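Precorrin-2 dehydrogenase (Bacillus megaterium, PDB 3DFZ) catalyses the NAD-dependent dehydrogenation of precorrin-2 to sirohydrochlorin, a precursor of both siroheme and anaerobically made adenosylcobalamin. Local coordinates at residues D202-Y205 against V210-R213; V181-L186 against E195-I200; T173-E178 against E214-I219; R46-L51 against N69-K74. All coordinates share one frame; numbering follows the deposited sequence.

Contact 1: residues D202-Y205 against V210-R213; sequences DDQY and VKQR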
# COMPACT_ATOMS: atom_id res chain seq x y z
N ASP B 202 9.02 -19.78 -13.44
CA ASP B 202 8.61 -19.63 -14.84
C ASP B 202 7.18 -20.18 -15.06
O ASP B 202 6.59 -20.73 -14.16
CB ASP B 202 9.63 -20.24 -15.81
CG ASP B 202 9.75 -21.75 -15.69
OD1 ASP B 202 8.73 -22.45 -15.54
OD2 ASP B 202 10.88 -22.25 -15.77
N ASP B 203 6.65 -20.05 -16.29
CA ASP B 203 5.29 -20.51 -16.63
C ASP B 203 5.09 -22.02 -16.50
O ASP B 203 4.00 -22.49 -16.11
CB ASP B 203 4.91 -20.05 -18.05
CG ASP B 203 4.71 -18.54 -18.16
OD1 ASP B 203 4.27 -17.92 -17.16
OD2 ASP B 203 4.93 -17.98 -19.25
N GLN B 204 6.13 -22.77 -16.80
CA GLN B 204 6.08 -24.23 -16.74
C GLN B 204 6.02 -24.81 -15.32
O GLN B 204 5.40 -25.86 -15.12
CB GLN B 204 7.27 -24.85 -17.48
CG GLN B 204 7.03 -26.24 -17.97
CD GLN B 204 8.28 -26.78 -18.64
OE1 GLN B 204 9.29 -26.99 -17.98
NE2 GLN B 204 8.22 -26.99 -19.97
N TYR B 205 6.67 -24.16 -14.35
CA TYR B 205 6.55 -24.55 -12.95
C TYR B 205 5.15 -24.33 -12.46
O TYR B 205 4.64 -25.14 -11.69
CB TYR B 205 7.55 -23.81 -12.06
CG TYR B 205 8.88 -24.53 -11.99
CD1 TYR B 205 9.93 -24.19 -12.85
CD2 TYR B 205 9.05 -25.61 -11.13
CE1 TYR B 205 11.13 -24.85 -12.81
CE2 TYR B 205 10.26 -26.30 -11.08
CZ TYR B 205 11.30 -25.91 -11.94
OH TYR B 205 12.52 -26.58 -11.89
N VAL B 210 3.89 -32.16 -12.76
CA VAL B 210 5.05 -33.06 -12.81
C VAL B 210 6.30 -32.27 -12.41
O VAL B 210 7.04 -32.67 -11.52
CB VAL B 210 5.22 -33.68 -14.24
CG1 VAL B 210 6.62 -34.25 -14.48
CG2 VAL B 210 4.19 -34.72 -14.49
N LYS B 211 6.53 -31.16 -13.10
CA LYS B 211 7.66 -30.28 -12.85
C LYS B 211 7.73 -29.95 -11.36
O LYS B 211 8.79 -30.08 -10.74
CB LYS B 211 7.44 -28.98 -13.63
CG LYS B 211 8.62 -28.03 -13.70
CD LYS B 211 9.59 -28.47 -14.73
CE LYS B 211 10.70 -27.46 -14.88
NZ LYS B 211 11.54 -27.71 -16.06
N GLN B 212 6.58 -29.54 -10.81
CA GLN B 212 6.48 -29.17 -9.41
C GLN B 212 6.90 -30.34 -8.52
O GLN B 212 7.85 -30.22 -7.75
CB GLN B 212 5.06 -28.69 -9.07
CG GLN B 212 4.73 -27.25 -9.47
CD GLN B 212 3.39 -26.86 -8.97
OE1 GLN B 212 2.85 -27.55 -8.12
NE2 GLN B 212 2.81 -25.78 -9.51
N ARG B 213 6.22 -31.47 -8.69
CA ARG B 213 6.44 -32.67 -7.87
C ARG B 213 7.84 -33.24 -7.93
O ARG B 213 8.38 -33.62 -6.90
CB ARG B 213 5.43 -33.75 -8.22
CG ARG B 213 4.02 -33.35 -7.86
CD ARG B 213 3.01 -34.15 -8.63
NE ARG B 213 1.65 -33.70 -8.31
CZ ARG B 213 0.56 -34.42 -8.51
NH1 ARG B 213 0.64 -35.63 -9.08
NH2 ARG B 213 -0.61 -33.93 -8.16
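Y205 and K211 carry the apolar part of this contact. The lysine chain crosses the phenol at about a right angle and lies over one face of it: K211 CG stands 3.6 Å from the centroid of the Y205 ring, a CH-pi contact, and farther out K211 CE reaches Y205 CE1 at 3.4 Å. A lysine suits the place because its methylenes cover the aromatic surface while its ammonium group continues past the rim. The bend at chi2 (80°) turns the chain across the ring.

Two hydrogen bonds span the segments. K211 NZ gives one to Q204 OE1 at 3.0 Å, arriving almost in line with the carbonyl, and the extended glutamine chain is long enough to meet it. Q212 NE2 donates to Y205 O over 2.9 Å, in the carbonyl plane and close to its own amide plane. The same amide nitrogen is also bonded to Q171, which links the pair to helix 168-184.

Within the first segment, D202 OD1 accepts from Y205 N at 2.9 Å, so the short aspartate side chain, at the N-cap, caps the start of helix 203-207. The Y205 ring is buried and also meets Y172 and F175 of helix 168-184. The whole consists of two consecutive helices, 203-207 and 209-218, joined by a tight turn, in the all-helical C-terminal region of SirC.

Contact 2: residues V181-L186 against E195-I200; sequences VLIHRL and ELLTEI
I183 CA and L197 CA mark the closest backbone approach, 7.7 Å, where the end of helix 168-184 passes the last turns of helix 190-199. The two form a helical hairpin in the C-terminal helical bundle, and between these two segments the contact is made by aliphatic side chains.

I183 is central to the contact. Its two branches divide the work: CG2, anti to the backbone N, lies against L197 CD1 at 3.8 Å, while CG1, beside that nitrogen (chi1 -69°), carries CD1 onward to the other helix. I183 CD1 rests 3.8 Å from L197 CD2 and 3.9 Å from L196 CB, the methyl thus touching two consecutive leucines. I183 and L197 run past each other in opposite directions, so they meet along their lengths. A beta-branched residue fits here, since it presents a methyl close to the helix as well as one far from it. An alanine at I183 would probably leave a gap between the helices where CG2 and CD1 now meet L197 and L196 CB.

Beyond the helical hairpin the layer is continued by other parts of the bundle: L196 also packs on F215 of helix 209-218, and I183 on I219 just after that helix. K193, in the second helix, donates to the carbonyl O of L186, tying down the chain where it leaves the first helix. L186, partly exposed, then closes the end of the interface with a longer contact, its CD2 lying 4.2 Å from L196 CD1.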
# COMPACT_ATOMS: atom_id res chain seq x y z
N VAL B 181 9.84 -23.10 2.46
CA VAL B 181 9.96 -23.85 3.72
C VAL B 181 11.08 -24.89 3.64
O VAL B 181 11.99 -24.89 4.48
CB VAL B 181 8.61 -24.55 4.09
CG1 VAL B 181 8.79 -25.59 5.23
CG2 VAL B 181 7.55 -23.52 4.43
N LEU B 182 11.02 -25.76 2.64
CA LEU B 182 12.00 -26.84 2.52
C LEU B 182 13.41 -26.37 2.20
O LEU B 182 14.37 -27.00 2.59
CB LEU B 182 11.55 -27.91 1.51
CG LEU B 182 10.32 -28.76 1.88
CD1 LEU B 182 9.99 -29.76 0.79
CD2 LEU B 182 10.53 -29.47 3.23
N ILE B 183 13.53 -25.25 1.49
CA ILE B 183 14.84 -24.72 1.07
C ILE B 183 15.53 -23.96 2.21
O ILE B 183 16.75 -23.97 2.32
CB ILE B 183 14.70 -23.88 -0.25
CG1 ILE B 183 14.36 -24.81 -1.43
CG2 ILE B 183 15.96 -23.04 -0.52
CD1 ILE B 183 13.82 -24.15 -2.68
N HIS B 184 14.72 -23.31 3.05
CA HIS B 184 15.19 -22.53 4.20
C HIS B 184 15.95 -23.38 5.23
O HIS B 184 16.89 -22.91 5.87
CB HIS B 184 14.00 -21.82 4.86
CG HIS B 184 14.35 -21.05 6.09
ND1 HIS B 184 14.82 -19.75 6.05
CD2 HIS B 184 14.28 -21.38 7.40
CE1 HIS B 184 15.03 -19.32 7.28
NE2 HIS B 184 14.71 -20.29 8.12
N ARG B 185 15.54 -24.64 5.38
CA ARG B 185 16.11 -25.52 6.38
C ARG B 185 16.95 -26.64 5.73
O ARG B 185 17.13 -27.73 6.29
CB ARG B 185 15.01 -26.09 7.30
CG ARG B 185 13.87 -25.12 7.62
CD ARG B 185 12.91 -25.68 8.64
NE ARG B 185 13.25 -25.21 9.98
CZ ARG B 185 12.58 -24.27 10.65
NH1 ARG B 185 11.50 -23.70 10.13
NH2 ARG B 185 13.00 -23.90 11.86
N LEU B 186 17.46 -26.35 4.54
CA LEU B 186 18.47 -27.19 3.89
C LEU B 186 19.86 -26.84 4.41
O LEU B 186 20.18 -25.67 4.64
CB LEU B 186 18.43 -26.98 2.37
CG LEU B 186 17.85 -28.07 1.45
CD1 LEU B 186 16.90 -29.05 2.15
CD2 LEU B 186 17.20 -27.44 0.21
N GLU B 195 19.67 -20.01 -5.91
CA GLU B 195 19.63 -20.63 -7.22
C GLU B 195 18.36 -21.47 -7.33
O GLU B 195 17.67 -21.42 -8.34
CB GLU B 195 20.88 -21.50 -7.40
CG GLU B 195 21.24 -21.88 -8.83
CD GLU B 195 22.73 -22.23 -8.98
OE1 GLU B 195 23.57 -21.37 -8.61
OE2 GLU B 195 23.07 -23.35 -9.46
N LEU B 196 18.10 -22.24 -6.27
CA LEU B 196 16.93 -23.10 -6.18
C LEU B 196 15.63 -22.30 -6.20
O LEU B 196 14.73 -22.60 -6.97
CB LEU B 196 17.01 -23.98 -4.91
CG LEU B 196 17.98 -25.17 -4.93
CD1 LEU B 196 18.20 -25.74 -3.52
CD2 LEU B 196 17.51 -26.26 -5.90
N LEU B 197 15.54 -21.28 -5.35
CA LEU B 197 14.37 -20.41 -5.31
C LEU B 197 14.13 -19.57 -6.60
O LEU B 197 12.99 -19.19 -6.89
CB LEU B 197 14.41 -19.53 -4.05
CG LEU B 197 14.27 -20.26 -2.71
CD1 LEU B 197 14.98 -19.50 -1.59
CD2 LEU B 197 12.83 -20.49 -2.36
N THR B 198 15.20 -19.33 -7.36
CA THR B 198 15.13 -18.66 -8.68
C THR B 198 14.59 -19.60 -9.75
O THR B 198 13.76 -19.21 -10.58
CB THR B 198 16.53 -18.19 -9.16
OG1 THR B 198 17.14 -17.44 -8.11
CG2 THR B 198 16.44 -17.31 -10.39
N GLU B 199 15.08 -20.84 -9.70
CA GLU B 199 14.86 -21.89 -10.69
C GLU B 199 13.36 -22.12 -10.98
O GLU B 199 12.96 -22.36 -12.12
CB GLU B 199 15.50 -23.19 -10.16
CG GLU B 199 15.55 -24.35 -11.13
CD GLU B 199 16.68 -25.33 -10.84
OE1 GLU B 199 16.55 -26.10 -9.85
OE2 GLU B 199 17.69 -25.33 -11.60
N ILE B 200 12.56 -21.97 -9.94
CA ILE B 200 11.18 -22.39 -9.93
C ILE B 200 10.23 -21.27 -10.33
O ILE B 200 9.03 -21.42 -10.17
CB ILE B 200 10.79 -22.99 -8.52
CG1 ILE B 200 11.03 -21.97 -7.41
CG2 ILE B 200 11.56 -24.26 -8.27
CD1 ILE B 200 10.59 -22.45 -5.95

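Contact 3: residues T173-E178 against E214-I219; sequences TQFLYE and EFLQQI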
# COMPACT_ATOMS: atom_id res chain seq x y z
N THR B 173 1.40 -20.57 -5.81
CA THR B 173 2.05 -19.93 -4.65
C THR B 173 2.04 -20.87 -3.46
O THR B 173 2.83 -20.71 -2.53
CB THR B 173 1.46 -18.54 -4.31
OG1 THR B 173 0.02 -18.62 -4.17
CG2 THR B 173 1.82 -17.57 -5.42
N GLN B 174 1.15 -21.87 -3.49
CA GLN B 174 1.17 -22.94 -2.50
C GLN B 174 2.37 -23.85 -2.73
O GLN B 174 3.05 -24.20 -1.76
CB GLN B 174 -0.16 -23.75 -2.47
CG GLN B 174 -0.14 -24.99 -1.54
CD GLN B 174 0.10 -24.69 -0.04
OE1 GLN B 174 -0.22 -23.60 0.47
NE2 GLN B 174 0.67 -25.66 0.67
N PHE B 175 2.61 -24.25 -3.98
CA PHE B 175 3.88 -24.93 -4.34
C PHE B 175 5.09 -24.11 -3.91
O PHE B 175 6.00 -24.63 -3.28
CB PHE B 175 3.94 -25.22 -5.86
CG PHE B 175 5.36 -25.49 -6.39
CD1 PHE B 175 5.98 -26.73 -6.18
CD2 PHE B 175 6.06 -24.51 -7.10
CE1 PHE B 175 7.29 -26.99 -6.67
CE2 PHE B 175 7.38 -24.77 -7.60
CZ PHE B 175 7.99 -26.01 -7.38
N LEU B 176 5.11 -22.83 -4.28
CA LEU B 176 6.26 -21.97 -3.97
C LEU B 176 6.50 -21.82 -2.50
O LEU B 176 7.65 -21.68 -2.07
CB LEU B 176 6.12 -20.56 -4.60
CG LEU B 176 6.15 -20.48 -6.14
CD1 LEU B 176 5.82 -19.07 -6.61
CD2 LEU B 176 7.51 -20.92 -6.66
N TYR B 177 5.42 -21.80 -1.72
CA TYR B 177 5.51 -21.66 -0.26
C TYR B 177 6.20 -22.89 0.34
O TYR B 177 7.17 -22.76 1.10
CB TYR B 177 4.13 -21.41 0.38
CG TYR B 177 4.23 -21.14 1.88
CD1 TYR B 177 4.66 -19.90 2.36
CD2 TYR B 177 3.92 -22.13 2.81
CE1 TYR B 177 4.78 -19.66 3.71
CE2 TYR B 177 4.03 -21.90 4.14
CZ TYR B 177 4.46 -20.66 4.61
OH TYR B 177 4.56 -20.42 5.96
N GLU B 178 5.71 -24.09 -0.02
CA GLU B 178 6.35 -25.33 0.42
C GLU B 178 7.82 -25.40 0.02
O GLU B 178 8.65 -25.80 0.81
CB GLU B 178 5.57 -26.54 -0.09
CG GLU B 178 6.14 -27.90 0.32
CD GLU B 178 5.23 -29.06 -0.09
OE1 GLU B 178 4.06 -28.83 -0.48
OE2 GLU B 178 5.68 -30.21 0.03
N GLU B 214 8.42 -33.30 -9.12
CA GLU B 214 9.81 -33.73 -9.29
C GLU B 214 10.83 -32.80 -8.63
O GLU B 214 11.91 -33.25 -8.26
CB GLU B 214 10.16 -33.91 -10.77
CG GLU B 214 9.34 -34.95 -11.47
CD GLU B 214 9.77 -35.26 -12.90
OE1 GLU B 214 10.47 -34.42 -13.57
OE2 GLU B 214 9.41 -36.37 -13.34
N PHE B 215 10.51 -31.51 -8.55
CA PHE B 215 11.37 -30.54 -7.86
C PHE B 215 11.29 -30.71 -6.34
O PHE B 215 12.32 -30.65 -5.66
CB PHE B 215 11.01 -29.10 -8.21
CG PHE B 215 11.92 -28.10 -7.55
CD1 PHE B 215 13.20 -27.86 -8.07
CD2 PHE B 215 11.53 -27.43 -6.39
CE1 PHE B 215 14.06 -26.94 -7.45
CE2 PHE B 215 12.37 -26.53 -5.77
CZ PHE B 215 13.65 -26.28 -6.29
N LEU B 216 10.08 -30.94 -5.82
CA LEU B 216 9.87 -31.26 -4.41
C LEU B 216 10.69 -32.49 -4.01
O LEU B 216 11.37 -32.45 -2.99
CB LEU B 216 8.39 -31.51 -4.07
CG LEU B 216 7.50 -30.27 -4.16
CD1 LEU B 216 6.02 -30.66 -4.22
CD2 LEU B 216 7.79 -29.28 -3.00
N GLN B 217 10.61 -33.55 -4.83
CA GLN B 217 11.39 -34.77 -4.61
C GLN B 217 12.89 -34.48 -4.63
O GLN B 217 13.65 -35.05 -3.85
CB GLN B 217 11.09 -35.81 -5.70
CG GLN B 217 9.66 -36.35 -5.78
CD GLN B 217 9.50 -37.48 -6.80
OE1 GLN B 217 9.99 -38.60 -6.58
NE2 GLN B 217 8.85 -37.18 -7.94
N GLN B 218 13.31 -33.60 -5.54
CA GLN B 218 14.72 -33.25 -5.70
C GLN B 218 15.33 -32.58 -4.47
O GLN B 218 16.41 -32.95 -4.02
CB GLN B 218 14.90 -32.37 -6.93
CG GLN B 218 16.21 -31.61 -6.97
CD GLN B 218 16.32 -30.74 -8.19
OE1 GLN B 218 15.55 -30.89 -9.14
NE2 GLN B 218 17.30 -29.81 -8.18
N ILE B 219 14.62 -31.59 -3.92
CA ILE B 219 15.08 -30.87 -2.73
C ILE B 219 14.94 -31.69 -1.45
O ILE B 219 15.21 -31.19 -0.35
CB ILE B 219 14.45 -29.45 -2.60
CG1 ILE B 219 12.92 -29.51 -2.46
CG2 ILE B 219 14.91 -28.58 -3.77
CD1 ILE B 219 12.23 -28.15 -2.27
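The C-terminal helical bundle of SirC is closed here by its first and last long helices, 168-184 and 209-218. They run almost parallel, 7° between the short segments, and the axes of segments 173-178 and 214-218 come no closer than 11.3 Å, a wide separation bridged by large side chains.

F175 is the main one. Its CG is anti to the backbone N (chi1 161°), which brings the end of the ring up to the other helix. F175 CZ comes 3.9 Å from F215 CD2, the two side chains crossing at about a right angle. L216 CG stands at the edge of the F175 ring, near its plane, 4.1 Å from F175 CE1, the phenylalanine and leucine passing in opposite directions. Phenylalanine suits both aromatic positions: each is buried, and a long flat group can span such a gap without bringing in a polar atom that would need a partner.

The same rings are wedged among other parts of the bundle. Y205 of helix 203-207 also touches F215, and I200, in the loop after helix 190-199, packs on both rings. On another side of helix 168-184, L176 meets S150 of the second subunit, so this helix serves the bundle and the dimer interface together.

Toward the exposed border, E178 covers L216. Glutamate fits this partly exposed place because its methylenes add apolar surface while its carboxylate can stay near water. Its extended chain crosses the leucine at about a right angle, and L216 CD2 sits 4.0 Å from E178 CG and 3.8 Å from E178 OE2.

Contact 4: residues R46-L51 against N69-K74; sequences RIKGFL and NEWEAK
W71 and L51 form the tight part of the contact. L51 CD2 lies over one face of the indole, 3.4 Å from the centroid of the five-membered ring of W71 and 20° off its normal, a CH-pi contact; the same methyl is 3.2 Å from W71 NE1. With CG anti to the backbone N (chi1 -172°), the leucine directs this branch at the pyrrole half. The benzene half meets I47, whose CG2 comes 3.8 Å from W71 CZ3. I47 is buried and also packs on L77 and V36, so a beta-branched aliphatic residue fits between helix and sheet.

The looser side belongs to K48. It is exposed, and its chain crosses the indole at about a right angle, with CG 3.7 Å from W71 CH2; the methylenes border the ring while the ammonium runs past it. On the surface of the second helix, K74 NZ pairs with E70 OE2 at 3.5 Å. An alanine at W71 would probably open a gap between the helices and leave L51 CD2 without the ring face it covers and I47 CG2 without one of its neighbours.

Helices 41-50 and 66-73 lie side by side against the parallel sheet, as in a Rossmann-type NAD-binding domain; the first follows the probable glycine-rich turn.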
# COMPACT_ATOMS: atom_id res chain seq x y z
N ARG B 46 -14.69 -2.14 5.68
CA ARG B 46 -13.38 -1.73 6.16
C ARG B 46 -12.83 -2.62 7.30
O ARG B 46 -11.68 -3.05 7.23
CB ARG B 46 -13.38 -0.25 6.59
CG ARG B 46 -13.49 0.77 5.46
CD ARG B 46 -12.23 0.79 4.57
NE ARG B 46 -12.23 1.87 3.57
CZ ARG B 46 -12.84 1.82 2.39
NH1 ARG B 46 -13.53 0.73 2.04
NH2 ARG B 46 -12.78 2.85 1.56
N ILE B 47 -13.66 -2.89 8.31
CA ILE B 47 -13.31 -3.73 9.48
C ILE B 47 -12.92 -5.15 9.08
O ILE B 47 -11.91 -5.67 9.56
CB ILE B 47 -14.48 -3.78 10.53
CG1 ILE B 47 -14.66 -2.42 11.22
CG2 ILE B 47 -14.24 -4.88 11.57
CD1 ILE B 47 -16.10 -2.13 11.64
N LYS B 48 -13.70 -5.76 8.20
CA LYS B 48 -13.35 -7.05 7.60
C LYS B 48 -11.88 -7.12 7.24
O LYS B 48 -11.23 -8.11 7.52
CB LYS B 48 -14.20 -7.32 6.36
CG LYS B 48 -15.23 -8.41 6.56
CD LYS B 48 -16.51 -8.09 5.77
CE LYS B 48 -17.57 -9.19 5.91
NZ LYS B 48 -18.95 -8.72 5.50
N GLY B 49 -11.37 -6.05 6.62
CA GLY B 49 -9.97 -5.95 6.17
C GLY B 49 -8.93 -6.10 7.25
O GLY B 49 -7.85 -6.64 7.00
N PHE B 50 -9.23 -5.65 8.47
CA PHE B 50 -8.23 -5.71 9.55
C PHE B 50 -8.65 -6.48 10.82
O PHE B 50 -8.03 -6.37 11.89
CB PHE B 50 -7.65 -4.31 9.87
CG PHE B 50 -8.69 -3.22 10.03
CD1 PHE B 50 -9.46 -3.14 11.20
CD2 PHE B 50 -8.87 -2.26 9.04
CE1 PHE B 50 -10.41 -2.13 11.36
CE2 PHE B 50 -9.81 -1.24 9.18
CZ PHE B 50 -10.60 -1.17 10.35
N LEU B 51 -9.69 -7.29 10.68
CA LEU B 51 -10.26 -8.05 11.79
C LEU B 51 -9.33 -9.17 12.32
O LEU B 51 -9.35 -9.49 13.53
CB LEU B 51 -11.61 -8.62 11.36
CG LEU B 51 -12.55 -9.32 12.32
CD1 LEU B 51 -13.03 -8.39 13.39
CD2 LEU B 51 -13.71 -9.85 11.50
N ASN B 69 -22.12 -6.45 15.14
CA ASN B 69 -22.69 -7.09 16.32
C ASN B 69 -22.17 -8.49 16.57
O ASN B 69 -21.81 -8.81 17.70
CB ASN B 69 -24.22 -7.10 16.24
CG ASN B 69 -24.82 -5.87 16.84
OD1 ASN B 69 -24.80 -5.71 18.04
ND2 ASN B 69 -25.37 -4.98 16.01
N GLU B 70 -22.12 -9.31 15.52
CA GLU B 70 -21.60 -10.68 15.62
C GLU B 70 -20.11 -10.70 15.99
O GLU B 70 -19.68 -11.54 16.79
CB GLU B 70 -21.87 -11.45 14.33
CG GLU B 70 -21.38 -12.91 14.28
CD GLU B 70 -21.92 -13.85 15.40
OE1 GLU B 70 -22.75 -13.44 16.25
OE2 GLU B 70 -21.48 -15.02 15.41
N TRP B 71 -19.33 -9.78 15.40
CA TRP B 71 -17.92 -9.61 15.73
C TRP B 71 -17.71 -9.12 17.17
O TRP B 71 -16.80 -9.57 17.85
CB TRP B 71 -17.25 -8.63 14.74
CG TRP B 71 -17.14 -9.16 13.33
CD1 TRP B 71 -16.92 -10.45 12.94
CD2 TRP B 71 -17.23 -8.38 12.12
NE1 TRP B 71 -16.86 -10.53 11.57
CE2 TRP B 71 -17.05 -9.28 11.04
CE3 TRP B 71 -17.43 -7.02 11.84
CZ2 TRP B 71 -17.07 -8.86 9.69
CZ3 TRP B 71 -17.45 -6.60 10.50
CH2 TRP B 71 -17.28 -7.52 9.45
N GLU B 72 -18.55 -8.19 17.61
CA GLU B 72 -18.57 -7.76 19.00
C GLU B 72 -18.88 -8.94 19.94
O GLU B 72 -18.16 -9.16 20.92
CB GLU B 72 -19.61 -6.65 19.19
CG GLU B 72 -19.43 -5.83 20.46
CD GLU B 72 -20.75 -5.39 21.10
OE1 GLU B 72 -21.84 -5.92 20.71
OE2 GLU B 72 -20.67 -4.53 22.01
N ALA B 73 -19.92 -9.71 19.60
CA ALA B 73 -20.33 -10.87 20.38
C ALA B 73 -19.30 -11.98 20.34
O ALA B 73 -19.25 -12.83 21.24
CB ALA B 73 -21.69 -11.37 19.91
N LYS B 74 -18.47 -11.99 19.29
CA LYS B 74 -17.38 -12.96 19.17
C LYS B 74 -16.11 -12.46 19.88
O LYS B 74 -15.11 -13.19 19.98
CB LYS B 74 -17.12 -13.30 17.71
CG LYS B 74 -18.14 -14.27 17.12
CD LYS B 74 -17.95 -14.38 15.61
CE LYS B 74 -18.47 -15.71 15.10
NZ LYS B 74 -18.53 -15.75 13.60

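From the N terminus, contact 4 comes first and stands apart: it closes a loop through strand 56-60 and joins two neighbouring helices of the probable NAD-binding domain. The other three lie in the C-terminal helical bundle, with centres 35 to 39 Å from it. Contact 3 spans the longest loop, from helix 168-184 to helix 209-218. Within that loop contact 2 closes first, pairing helices 168-184 and 190-199, and contact 1 follows in series, folding helix 203-207 onto helix 209-218. None of the loops cross. The three bundle contacts touch one another: Y205 of contact 1 meets I200 of contact 2, which in turn packs on L176 of contact 3, making one continuous core.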